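PDB 4RK1: ribose transcriptional regulator from Enterococcus faecium DO, which binds ribose in the cleft of a two-lobed sugar-binding domain and probably acts as a LacI-family DNA-binding repressor that responds to the sugar. Local coordinates for residues B[30-35]-B[246-251]; B[101-106]-B[259-264]; B[166-171]-B[193-198]; B[232-237]-B[271-276]. All blocks are in the same frame, centred on the assembly; numbering follows the deposited sequence. Where two conformers were deposited one is given.

Contact 1 (B[30-35]-B[246-251]); sequences EDILYK and SAKLLL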
# COMPACT_ATOMS: atom_id res chain seq x y z
N GLU B 30 7.85 3.69 12.41
CA GLU B 30 9.10 4.33 11.95
C GLU B 30 9.24 5.74 12.49
O GLU B 30 10.34 6.17 12.84
CB GLU B 30 9.15 4.39 10.43
CG GLU B 30 9.37 3.05 9.76
CD GLU B 30 9.20 3.12 8.26
OE1 GLU B 30 8.65 4.13 7.76
OE2 GLU B 30 9.62 2.17 7.57
N ASP B 31 8.13 6.46 12.54
CA ASP B 31 8.09 7.83 13.04
C ASP B 31 8.69 7.94 14.44
O ASP B 31 9.38 8.90 14.75
CB ASP B 31 6.65 8.34 13.08
CG ASP B 31 6.54 9.77 13.57
OD1 ASP B 31 6.95 10.69 12.84
OD2 ASP B 31 6.02 9.98 14.68
N ILE B 32 8.41 6.96 15.29
CA ILE B 32 8.91 6.95 16.64
C ILE B 32 10.33 6.37 16.71
O ILE B 32 11.20 6.93 17.36
CB ILE B 32 7.97 6.14 17.56
CG1 ILE B 32 6.57 6.78 17.60
CG2 ILE B 32 8.56 5.97 18.95
CD1 ILE B 32 6.54 8.24 18.03
N LEU B 33 10.55 5.23 16.06
CA LEU B 33 11.83 4.54 16.17
C LEU B 33 12.98 5.34 15.54
O LEU B 33 14.09 5.33 16.07
CB LEU B 33 11.75 3.15 15.54
CG LEU B 33 10.80 2.16 16.23
CD1 LEU B 33 10.94 0.78 15.62
CD2 LEU B 33 11.03 2.11 17.73
N TYR B 34 12.70 6.01 14.42
CA TYR B 34 13.69 6.86 13.73
C TYR B 34 14.34 7.86 14.68
O TYR B 34 15.55 8.09 14.62
CB TYR B 34 13.04 7.60 12.56
CG TYR B 34 13.91 8.64 11.87
CD1 TYR B 34 14.88 8.26 10.94
CD2 TYR B 34 13.75 10.00 12.14
CE1 TYR B 34 15.67 9.21 10.31
CE2 TYR B 34 14.53 10.95 11.51
CZ TYR B 34 15.49 10.55 10.60
OH TYR B 34 16.28 11.49 9.97
N LYS B 35 13.54 8.45 15.57
CA LYS B 35 14.03 9.45 16.51
C LYS B 35 14.99 8.90 17.56
O LYS B 35 15.73 9.66 18.17
CB LYS B 35 12.85 10.15 17.20
CG LYS B 35 12.07 11.09 16.28
CD LYS B 35 11.01 11.87 17.03
CE LYS B 35 9.77 11.03 17.29
NZ LYS B 35 8.94 11.58 18.40
N SER B 246 2.62 1.47 19.54
CA SER B 246 3.35 0.19 19.58
C SER B 246 4.86 0.43 19.67
O SER B 246 5.56 -0.23 20.45
CB SER B 246 2.96 -0.70 18.38
OG SER B 246 3.60 -0.29 17.18
N ALA B 247 5.37 1.41 18.93
CA ALA B 247 6.80 1.70 18.98
C ALA B 247 7.22 2.30 20.32
O ALA B 247 8.27 1.93 20.87
CB ALA B 247 7.20 2.63 17.83
N LYS B 248 6.42 3.23 20.85
CA LYS B 248 6.72 3.85 22.15
C LYS B 248 6.71 2.81 23.28
O LYS B 248 7.60 2.81 24.13
CB LYS B 248 5.71 4.96 22.49
CG LYS B 248 5.87 6.23 21.67
CD LYS B 248 4.76 7.22 21.98
CE LYS B 248 5.13 8.64 21.57
NZ LYS B 248 3.94 9.53 21.51
N LEU B 249 5.72 1.92 23.28
CA LEU B 249 5.70 0.83 24.25
C LEU B 249 6.97 -0.00 24.18
O LEU B 249 7.53 -0.38 25.22
CB LEU B 249 4.50 -0.08 24.02
CG LEU B 249 3.15 0.41 24.52
CD1 LEU B 249 2.07 -0.51 23.99
CD2 LEU B 249 3.11 0.45 26.04
N LEU B 250 7.43 -0.31 22.97
CA LEU B 250 8.64 -1.13 22.81
C LEU B 250 9.88 -0.41 23.33
O LEU B 250 10.68 -1.01 24.03
CB LEU B 250 8.85 -1.58 21.37
CG LEU B 250 9.97 -2.59 21.11
CD1 LEU B 250 9.88 -3.81 22.02
CD2 LEU B 250 9.93 -3.04 19.66
N LEU B 251 10.04 0.87 22.98
CA LEU B 251 11.19 1.65 23.46
C LEU B 251 11.20 1.75 24.98
O LEU B 251 12.26 1.70 25.58
CB LEU B 251 11.18 3.07 22.88
CG LEU B 251 11.41 3.24 21.38
CD1 LEU B 251 11.25 4.71 21.02
CD2 LEU B 251 12.77 2.73 20.96
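Segments 30-35 and 246-251, on helices 20-33 and 239-255, come nearest at Ile32 and Ala247, their CA atoms 6.1 Å apart. The methyl of Ala247 points toward the opposite helix, and its CB lies 3.6 Å from CB of Ile32. Beyond this point the two branches of Ile32 part. CG2, anti to the backbone N, reaches along the partner helix to CD1 of Leu251 at 3.6 Å, while the longer branch carries CD1 to CE of Lys248 at 3.8 Å. Lys248 runs extended beyond CG and crosses Ile32 at about a right angle, offering its methylene chain rather than its ammonium group. On the other flank, CD2 of Leu33 lies 3.7 Å from CD2 of Leu251 and 3.9 Å from CB of Ala247, and Phe38 adds to this cluster by touching both leucines. Asp31 OD2 is hydrogen-bonded to Gln244 NE2, just before segment 246-251. Between the segments themselves the chemistry is purely apolar, consistent with two helices on one side of the sheet in one lobe of the sugar-binding domain held by side-chain shape, with the lysine aliphatic chain closing the edge toward solvent.

Contact 2 (B[101-106]-B[259-264]); sequences FSDAVR and KEWEEK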
# COMPACT_ATOMS: atom_id res chain seq x y z
N PHE B 101 4.25 -11.65 29.30
CA PHE B 101 5.45 -10.83 29.30
C PHE B 101 5.66 -10.13 27.95
O PHE B 101 6.76 -10.11 27.39
CB PHE B 101 6.67 -11.65 29.72
CG PHE B 101 6.60 -12.17 31.14
CD1 PHE B 101 6.08 -11.39 32.16
CD2 PHE B 101 7.09 -13.43 31.45
CE1 PHE B 101 6.04 -11.87 33.46
CE2 PHE B 101 7.05 -13.91 32.75
CZ PHE B 101 6.52 -13.13 33.76
N SER B 102 4.57 -9.56 27.46
CA SER B 102 4.61 -8.65 26.32
C SER B 102 3.62 -7.53 26.61
O SER B 102 2.69 -7.70 27.41
CB SER B 102 4.22 -9.37 25.03
OG SER B 102 2.87 -9.82 25.07
N ASP B 103 3.83 -6.39 25.98
CA ASP B 103 2.86 -5.32 25.98
C ASP B 103 2.03 -5.45 24.72
O ASP B 103 2.45 -6.08 23.76
CB ASP B 103 3.57 -3.98 26.02
CG ASP B 103 4.53 -3.87 27.18
OD1 ASP B 103 4.05 -3.74 28.33
OD2 ASP B 103 5.76 -3.90 26.95
N ALA B 104 0.83 -4.87 24.73
CA ALA B 104 -0.08 -4.95 23.60
C ALA B 104 -0.72 -3.60 23.36
O ALA B 104 -0.87 -2.80 24.30
CB ALA B 104 -1.14 -5.99 23.85
N VAL B 105 -1.08 -3.34 22.10
CA VAL B 105 -1.92 -2.19 21.75
C VAL B 105 -3.04 -2.71 20.88
O VAL B 105 -2.80 -3.44 19.92
CB VAL B 105 -1.21 -1.13 20.89
CG1 VAL B 105 -2.01 0.17 20.93
CG2 VAL B 105 0.22 -0.93 21.34
N ARG B 106 -4.26 -2.30 21.19
CA ARG B 106 -5.43 -2.75 20.46
C ARG B 106 -6.36 -1.59 20.21
O ARG B 106 -6.28 -0.57 20.87
CB ARG B 106 -6.13 -3.85 21.25
CG ARG B 106 -5.16 -4.94 21.66
CD ARG B 106 -5.77 -6.30 21.62
NE ARG B 106 -4.80 -7.32 22.00
CZ ARG B 106 -4.14 -8.11 21.16
NH1 ARG B 106 -4.29 -8.02 19.84
NH2 ARG B 106 -3.30 -9.02 21.65
N LYS B 259 9.15 -2.33 33.76
CA LYS B 259 7.97 -1.47 33.84
C LYS B 259 6.70 -2.32 33.78
O LYS B 259 6.72 -3.48 33.35
CB LYS B 259 7.96 -0.41 32.73
CG LYS B 259 7.71 -0.93 31.32
CD LYS B 259 7.58 0.21 30.32
CE LYS B 259 6.18 0.82 30.32
NZ LYS B 259 5.15 -0.18 29.91
N GLU B 260 5.60 -1.72 34.22
CA GLU B 260 4.28 -2.35 34.16
C GLU B 260 3.96 -2.89 32.77
O GLU B 260 4.20 -2.21 31.78
CB GLU B 260 3.20 -1.32 34.53
CG GLU B 260 1.77 -1.82 34.36
CD GLU B 260 0.74 -0.87 34.94
OE1 GLU B 260 0.83 0.35 34.66
OE2 GLU B 260 -0.16 -1.34 35.66
N TRP B 261 3.43 -4.11 32.71
CA TRP B 261 2.96 -4.70 31.47
C TRP B 261 1.64 -4.04 31.09
O TRP B 261 0.72 -3.95 31.90
CB TRP B 261 2.79 -6.21 31.62
CG TRP B 261 4.09 -6.84 32.00
CD1 TRP B 261 4.46 -7.26 33.25
CD2 TRP B 261 5.21 -7.08 31.14
NE1 TRP B 261 5.74 -7.76 33.21
CE2 TRP B 261 6.23 -7.65 31.94
CE3 TRP B 261 5.46 -6.86 29.78
CZ2 TRP B 261 7.47 -8.02 31.41
CZ3 TRP B 261 6.70 -7.22 29.26
CH2 TRP B 261 7.69 -7.80 30.07
N GLU B 262 1.55 -3.54 29.87
CA GLU B 262 0.40 -2.77 29.45
C GLU B 262 -0.36 -3.41 28.31
O GLU B 262 0.23 -4.04 27.44
CB GLU B 262 0.85 -1.38 29.04
CG GLU B 262 1.40 -0.58 30.20
CD GLU B 262 1.66 0.85 29.82
OE1 GLU B 262 0.69 1.63 29.76
OE2 GLU B 262 2.84 1.18 29.57
N GLU B 263 -1.68 -3.26 28.34
CA GLU B 263 -2.52 -3.58 27.20
C GLU B 263 -3.35 -2.34 26.92
O GLU B 263 -4.41 -2.15 27.50
CB GLU B 263 -3.41 -4.80 27.47
CG GLU B 263 -4.34 -5.13 26.30
CD GLU B 263 -4.46 -6.62 26.01
OE1 GLU B 263 -4.19 -7.44 26.91
OE2 GLU B 263 -4.84 -6.97 24.87
N LYS B 264 -2.82 -1.49 26.04
CA LYS B 264 -3.47 -0.23 25.74
C LYS B 264 -4.58 -0.47 24.75
O LYS B 264 -4.48 -1.35 23.91
CB LYS B 264 -2.46 0.79 25.20
CG LYS B 264 -1.53 1.31 26.28
CD LYS B 264 -0.90 2.65 25.94
CE LYS B 264 -0.71 3.51 27.19
NZ LYS B 264 0.65 4.12 27.25
O HOH W 1 6.19 -1.29 27.42
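Ala104 and Val105 pair in parallel with Glu263 and Lys264, joining strands 103-107 and 263-271 within the sheet of a periplasmic-binding-protein-like lobe. Ala104 N donates to Glu262 O, Ala104 O accepts from Lys264 N, and Arg106 N donates to Lys264 O, each at 2.9 Å. Asp103 extends the pairing by a side chain: its OD1 takes the N-H of Glu262 at 2.9 Å through the anti lone pair, nearly straight at 163°. On the face carrying Ala104, Arg106 NE meets Glu263 OE2 at 2.9 Å, with the oxygen in the guanidinium plane although the two flat groups are turned 45° apart.

Further out, Arg253 forms a salt bridge with Asp103 OD1 and a cation-pi contact with Trp261. Lys259 coils back, bent at its last two torsions, and its NZ bonds Glu260 O and Glu262 OE2; a water accepts from the same NZ and gives a weak bond to Asp103 OD2. Glu262 also bridges to Lys264, so it lies between two positive charges that would probably stabilise its ionised form. Arg106 NH2, in turn, is held by Lys96 O and Ser98 OG. At the start of the pairing the Trp261 indole lies against the Phe101 backbone, and CA of Phe101 sits 3.8 Å from the centroid of the six-membered ring, only 9° off its normal.

Contact 3 (B[166-171]-B[193-198]); sequences TQFSKQ and DELAFG. With RIB (alpha-D-ribofuranose), chain K.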
# COMPACT_ATOMS: atom_id res chain seq x y z
N THR B 166 -15.27 -14.07 1.89
CA THR B 166 -14.44 -13.93 0.70
C THR B 166 -12.97 -13.78 1.10
O THR B 166 -12.62 -13.92 2.27
CB THR B 166 -14.95 -12.77 -0.20
OG1 THR B 166 -14.30 -12.82 -1.48
CG2 THR B 166 -14.76 -11.39 0.45
N GLN B 167 -12.10 -13.52 0.13
CA GLN B 167 -10.69 -13.25 0.40
C GLN B 167 -10.58 -11.82 0.92
O GLN B 167 -11.33 -10.95 0.50
CB GLN B 167 -9.83 -13.43 -0.86
CG GLN B 167 -9.71 -14.87 -1.34
CD GLN B 167 -10.95 -15.37 -2.09
OE1 GLN B 167 -11.51 -14.67 -2.93
NE2 GLN B 167 -11.38 -16.59 -1.77
N PHE B 168 -9.64 -11.59 1.84
CA PHE B 168 -9.53 -10.30 2.52
C PHE B 168 -8.74 -9.33 1.62
O PHE B 168 -7.56 -9.08 1.85
CB PHE B 168 -8.83 -10.50 3.88
CG PHE B 168 -9.25 -9.53 4.97
CD1 PHE B 168 -10.33 -8.67 4.82
CD2 PHE B 168 -8.59 -9.55 6.19
CE1 PHE B 168 -10.71 -7.81 5.84
CE2 PHE B 168 -8.97 -8.70 7.22
CZ PHE B 168 -10.03 -7.83 7.05
N SER B 169 -9.39 -8.82 0.59
CA SER B 169 -8.70 -7.99 -0.41
C SER B 169 -9.71 -7.29 -1.29
O SER B 169 -10.89 -7.64 -1.26
CB SER B 169 -7.79 -8.85 -1.28
OG SER B 169 -8.57 -9.75 -2.06
N LYS B 170 -9.25 -6.34 -2.08
CA LYS B 170 -10.09 -5.71 -3.09
C LYS B 170 -10.69 -6.76 -4.04
O LYS B 170 -11.88 -6.73 -4.34
CB LYS B 170 -9.29 -4.70 -3.92
CG LYS B 170 -8.81 -3.49 -3.13
CD LYS B 170 -8.29 -2.38 -4.04
CE LYS B 170 -6.99 -2.73 -4.74
NZ LYS B 170 -5.86 -3.01 -3.83
N GLN B 171 -9.85 -7.67 -4.52
CA GLN B 171 -10.31 -8.73 -5.41
C GLN B 171 -11.42 -9.55 -4.73
O GLN B 171 -12.43 -9.87 -5.37
CB GLN B 171 -9.13 -9.62 -5.84
CG GLN B 171 -9.47 -10.74 -6.83
CD GLN B 171 -9.66 -10.25 -8.25
OE1 GLN B 171 -8.91 -9.39 -8.73
NE2 GLN B 171 -10.64 -10.81 -8.95
N ASP B 193 -11.76 -1.53 4.39
CA ASP B 193 -11.95 -0.61 3.27
C ASP B 193 -11.60 -1.24 1.92
O ASP B 193 -12.26 -0.97 0.91
CB ASP B 193 -11.14 0.67 3.51
CG ASP B 193 -11.68 1.51 4.69
OD1 ASP B 193 -12.87 1.38 5.06
OD2 ASP B 193 -10.89 2.30 5.24
N GLU B 194 -10.58 -2.10 1.91
CA GLU B 194 -10.19 -2.78 0.68
C GLU B 194 -11.34 -3.62 0.11
O GLU B 194 -11.66 -3.52 -1.07
CB GLU B 194 -8.96 -3.64 0.92
CG GLU B 194 -7.73 -2.82 1.25
CD GLU B 194 -7.06 -2.24 0.01
OE1 GLU B 194 -6.67 -3.03 -0.86
OE2 GLU B 194 -6.92 -1.00 -0.07
N LEU B 195 -11.98 -4.41 0.96
CA LEU B 195 -13.20 -5.12 0.59
C LEU B 195 -14.24 -4.17 0.02
O LEU B 195 -14.86 -4.47 -1.00
CB LEU B 195 -13.78 -5.87 1.78
CG LEU B 195 -13.05 -7.15 2.19
CD1 LEU B 195 -13.55 -7.61 3.54
CD2 LEU B 195 -13.23 -8.27 1.16
N ALA B 196 -14.45 -3.02 0.66
CA ALA B 196 -15.42 -2.08 0.14
C ALA B 196 -15.05 -1.59 -1.26
O ALA B 196 -15.94 -1.43 -2.11
CB ALA B 196 -15.61 -0.90 1.10
N PHE B 197 -13.76 -1.33 -1.50
CA PHE B 197 -13.32 -0.85 -2.82
C PHE B 197 -13.64 -1.90 -3.90
O PHE B 197 -14.06 -1.56 -5.00
CB PHE B 197 -11.84 -0.54 -2.87
CG PHE B 197 -11.37 0.49 -1.87
CD1 PHE B 197 -12.24 1.39 -1.28
CD2 PHE B 197 -10.02 0.54 -1.51
CE1 PHE B 197 -11.79 2.32 -0.37
CE2 PHE B 197 -9.57 1.48 -0.61
CZ PHE B 197 -10.45 2.36 -0.03
N GLY B 198 -13.43 -3.16 -3.57
CA GLY B 198 -13.84 -4.28 -4.42
C GLY B 198 -15.30 -4.24 -4.81
O GLY B 198 -15.64 -4.43 -5.98
O5 RIB K . -7.51 -3.66 6.77
C5 RIB K . -6.77 -4.82 7.18
C4 RIB K . -7.41 -5.32 8.40
O4 RIB K . -6.71 -6.47 8.91
C3 RIB K . -7.33 -4.10 9.29
O3 RIB K . -8.67 -3.77 9.61
C2 RIB K . -6.45 -4.55 10.44
O2 RIB K . -7.00 -4.25 11.71
C1 RIB K . -6.14 -6.04 10.16
O1 RIB K . -6.50 -6.89 11.23
O HOH W 2 -6.32 -5.72 -2.08
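Lys170 wraps over the first turn of helix 193-205 and can be followed atom by atom against Glu194. Its CB lies 3.9 Å from Glu194 O. CG moves in to 3.2 Å from Glu194 OE1, and CD, still near the same oxygen, also comes to 4.2 Å from CB of Phe197. Bends at chi3 (-69°) and chi4 (-61°) then fold the chain back, so that CE stays beside OE1 and NZ closes on it at 3.1 Å in a salt bridge that uses the syn lone pair. Glu194 is itself bent at chi2, which turns its carboxylate back toward the lysine chain. A water ties the pair to the main chain by accepting from Lys170 N and donating to OE1, giving this buried carboxylate oxygen a second donor.

Behind the lysine the backbones press together: Lys170 O lies 3.1 Å from CA of Gly198, a close approach possible because Gly198 has no side chain on this side. Leu195 fills the other flank. Its CD2 fits among Thr166 CG2, Gln167 O and Ser169 O, and Leu195 CD1 meets the edge of the Phe168 ring, 3.6 Å from Phe168 CD1. The far side of that ring reaches the sugar, with CE2 3.6 Å from O4 of ribose. Ser169 caps the next helix through OG to Gly172 N, while Tyr227 of the second subunit packs on Lys170. The strand-to-helix turn, with Phe168 at the centre of an inverse gamma turn, contributes this aromatic to the wall of the ribose pocket in this LacI-type sugar-binding domain.

Contact 4 (B[232-237]-B[271-276]); sequences LTTIAQ and EKRFST. With RIB (alpha-D-ribofuranose), chain K.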
# COMPACT_ATOMS: atom_id res chain seq x y z
N LEU B 232 -16.03 7.06 0.97
CA LEU B 232 -16.49 5.92 1.73
C LEU B 232 -16.69 6.26 3.20
O LEU B 232 -15.78 6.73 3.89
CB LEU B 232 -15.50 4.77 1.59
CG LEU B 232 -15.80 3.46 2.33
CD1 LEU B 232 -17.13 2.86 1.90
CD2 LEU B 232 -14.68 2.46 2.10
N THR B 233 -17.89 5.98 3.66
CA THR B 233 -18.25 6.01 5.06
C THR B 233 -17.62 4.79 5.69
O THR B 233 -17.69 3.69 5.13
CB THR B 233 -19.78 6.01 5.19
OG1 THR B 233 -20.26 7.28 4.71
CG2 THR B 233 -20.24 5.79 6.62
N THR B 234 -16.99 4.97 6.85
CA THR B 234 -16.16 3.91 7.42
C THR B 234 -15.93 4.11 8.92
O THR B 234 -16.20 5.18 9.46
CB THR B 234 -14.81 3.84 6.66
OG1 THR B 234 -14.08 2.68 7.08
CG2 THR B 234 -13.96 5.09 6.89
N ILE B 235 -15.46 3.06 9.58
CA ILE B 235 -15.00 3.14 10.97
C ILE B 235 -13.51 3.39 10.98
O ILE B 235 -12.73 2.58 10.51
CB ILE B 235 -15.31 1.84 11.74
CG1 ILE B 235 -16.80 1.48 11.63
CG2 ILE B 235 -14.85 1.93 13.19
CD1 ILE B 235 -17.75 2.59 12.04
N ALA B 236 -13.10 4.53 11.52
CA ALA B 236 -11.70 4.90 11.52
C ALA B 236 -10.98 4.25 12.69
O ALA B 236 -11.36 4.44 13.83
CB ALA B 236 -11.55 6.42 11.61
N GLN B 237 -9.95 3.46 12.38
CA GLN B 237 -8.93 3.10 13.35
C GLN B 237 -7.89 4.21 13.33
O GLN B 237 -7.62 4.77 12.27
CB GLN B 237 -8.27 1.79 12.97
CG GLN B 237 -9.14 0.56 13.09
CD GLN B 237 -8.33 -0.72 12.99
OE1 GLN B 237 -8.37 -1.42 11.98
NE2 GLN B 237 -7.58 -1.01 14.03
N GLU B 271 -16.72 7.62 10.69
CA GLU B 271 -16.39 8.66 9.70
C GLU B 271 -17.49 8.68 8.66
O GLU B 271 -17.53 7.83 7.77
CB GLU B 271 -15.04 8.40 9.04
CG GLU B 271 -13.84 8.45 9.97
CD GLU B 271 -13.59 9.83 10.55
OE1 GLU B 271 -14.06 10.83 9.98
OE2 GLU B 271 -12.91 9.93 11.60
N LYS B 272 -18.40 9.64 8.80
CA LYS B 272 -19.58 9.70 7.96
C LYS B 272 -19.27 10.43 6.68
O LYS B 272 -18.93 11.61 6.70
CB LYS B 272 -20.73 10.41 8.69
CG LYS B 272 -22.07 10.20 7.99
CD LYS B 272 -23.21 10.91 8.70
CE LYS B 272 -24.47 10.85 7.85
NZ LYS B 272 -25.65 11.44 8.54
N ARG B 273 -19.40 9.73 5.56
CA ARG B 273 -19.15 10.34 4.27
C ARG B 273 -20.39 10.16 3.40
O ARG B 273 -21.48 10.54 3.84
CB ARG B 273 -17.83 9.83 3.66
CG ARG B 273 -16.63 10.09 4.57
CD ARG B 273 -15.32 10.08 3.82
NE ARG B 273 -14.20 10.36 4.71
CZ ARG B 273 -13.46 9.46 5.33
NH1 ARG B 273 -13.68 8.14 5.19
NH2 ARG B 273 -12.48 9.87 6.12
N PHE B 274 -20.27 9.56 2.22
CA PHE B 274 -21.35 9.65 1.24
C PHE B 274 -21.74 8.33 0.59
O PHE B 274 -22.43 8.32 -0.43
CB PHE B 274 -20.96 10.69 0.20
CG PHE B 274 -20.93 12.08 0.76
CD1 PHE B 274 -22.10 12.78 0.97
CD2 PHE B 274 -19.72 12.67 1.13
CE1 PHE B 274 -22.08 14.06 1.52
CE2 PHE B 274 -19.69 13.94 1.67
CZ PHE B 274 -20.87 14.64 1.86
N SER B 275 -21.35 7.22 1.22
CA SER B 275 -21.60 5.90 0.68
C SER B 275 -22.80 5.22 1.35
O SER B 275 -23.09 4.06 1.04
CB SER B 275 -20.36 5.01 0.80
OG SER B 275 -19.98 4.81 2.15
N THR B 276 -23.49 5.93 2.24
CA THR B 276 -24.73 5.42 2.82
C THR B 276 -25.86 6.42 2.67
O THR B 276 -25.62 7.62 2.57
CB THR B 276 -24.59 5.07 4.33
OG1 THR B 276 -24.44 6.27 5.11
CG2 THR B 276 -23.42 4.16 4.57
O5 RIB K . -7.51 -3.66 6.77
C5 RIB K . -6.77 -4.82 7.18
C4 RIB K . -7.41 -5.32 8.40
O4 RIB K . -6.71 -6.47 8.91
C3 RIB K . -7.33 -4.10 9.29
O3 RIB K . -8.67 -3.77 9.61
C2 RIB K . -6.45 -4.55 10.44
O2 RIB K . -7.00 -4.25 11.71
C1 RIB K . -6.14 -6.04 10.16
O1 RIB K . -6.50 -6.89 11.23
O HOH W 3 -22.74 8.07 4.25
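The mixed sheet of the lobe that carries the C-terminus has an antiparallel pairing here, between strand 233-236 and the end of strand 263-271. Thr234 and Glu271 form the hydrogen-bonded pair: Glu271 N donates to Thr234 O at 2.8 Å, and Thr234 N to Glu271 O at 3.1 Å. Past Glu271 the chain leaves strand geometry, and side chains take over the bonding. Thr233 OG1 accepts from Arg273 N at 2.7 Å and also bonds a water that reaches Thr276 OG1, which is also hydrogen-bonded to His119 NE2. Thr233 N donates to Ser275 OG at 2.8 Å; this hydroxyl bonds Ile216 O as well, linking the tail to the next strand. Arg273, extended from CG to NE, sends NH1 to Leu232 O at 2.8 Å, with the oxygen in the guanidinium plane and the approach almost in line with the carbonyl. Its NH2 bonds Asn221 OD1. On the side of Thr234 and Glu271, the glutamate CG rests 3.5 Å from CB of Ala236. Thr234 OG1 turns instead to Asp193. Downstream, Gln237 enters the ribose pocket beside O2 of the sugar, so strand 233-236 leads directly into the cleft between the lobes, as in periplasmic-binding-protein-like sugar sensors.

Contacts 1 and 2 occupy one lobe and touch each other, Leu249 of helix 239-255 lying on Val105 of the sheet; contacts 3 and 4 share the other lobe, joined by the packing of Ala196 and Phe197 on Leu232. Contact 1 is the buried, wholly apolar one, whereas the other three are partly buried and mix backbone or charged bonds with packing. Strand 263-271 serves both contact 2, where it pairs in parallel, and contact 4, where its end pairs antiparallel. Only contacts 3 and 4 reach ribose, and contacts 1 and 3, about 30 Å apart between centres, both meet the second subunit.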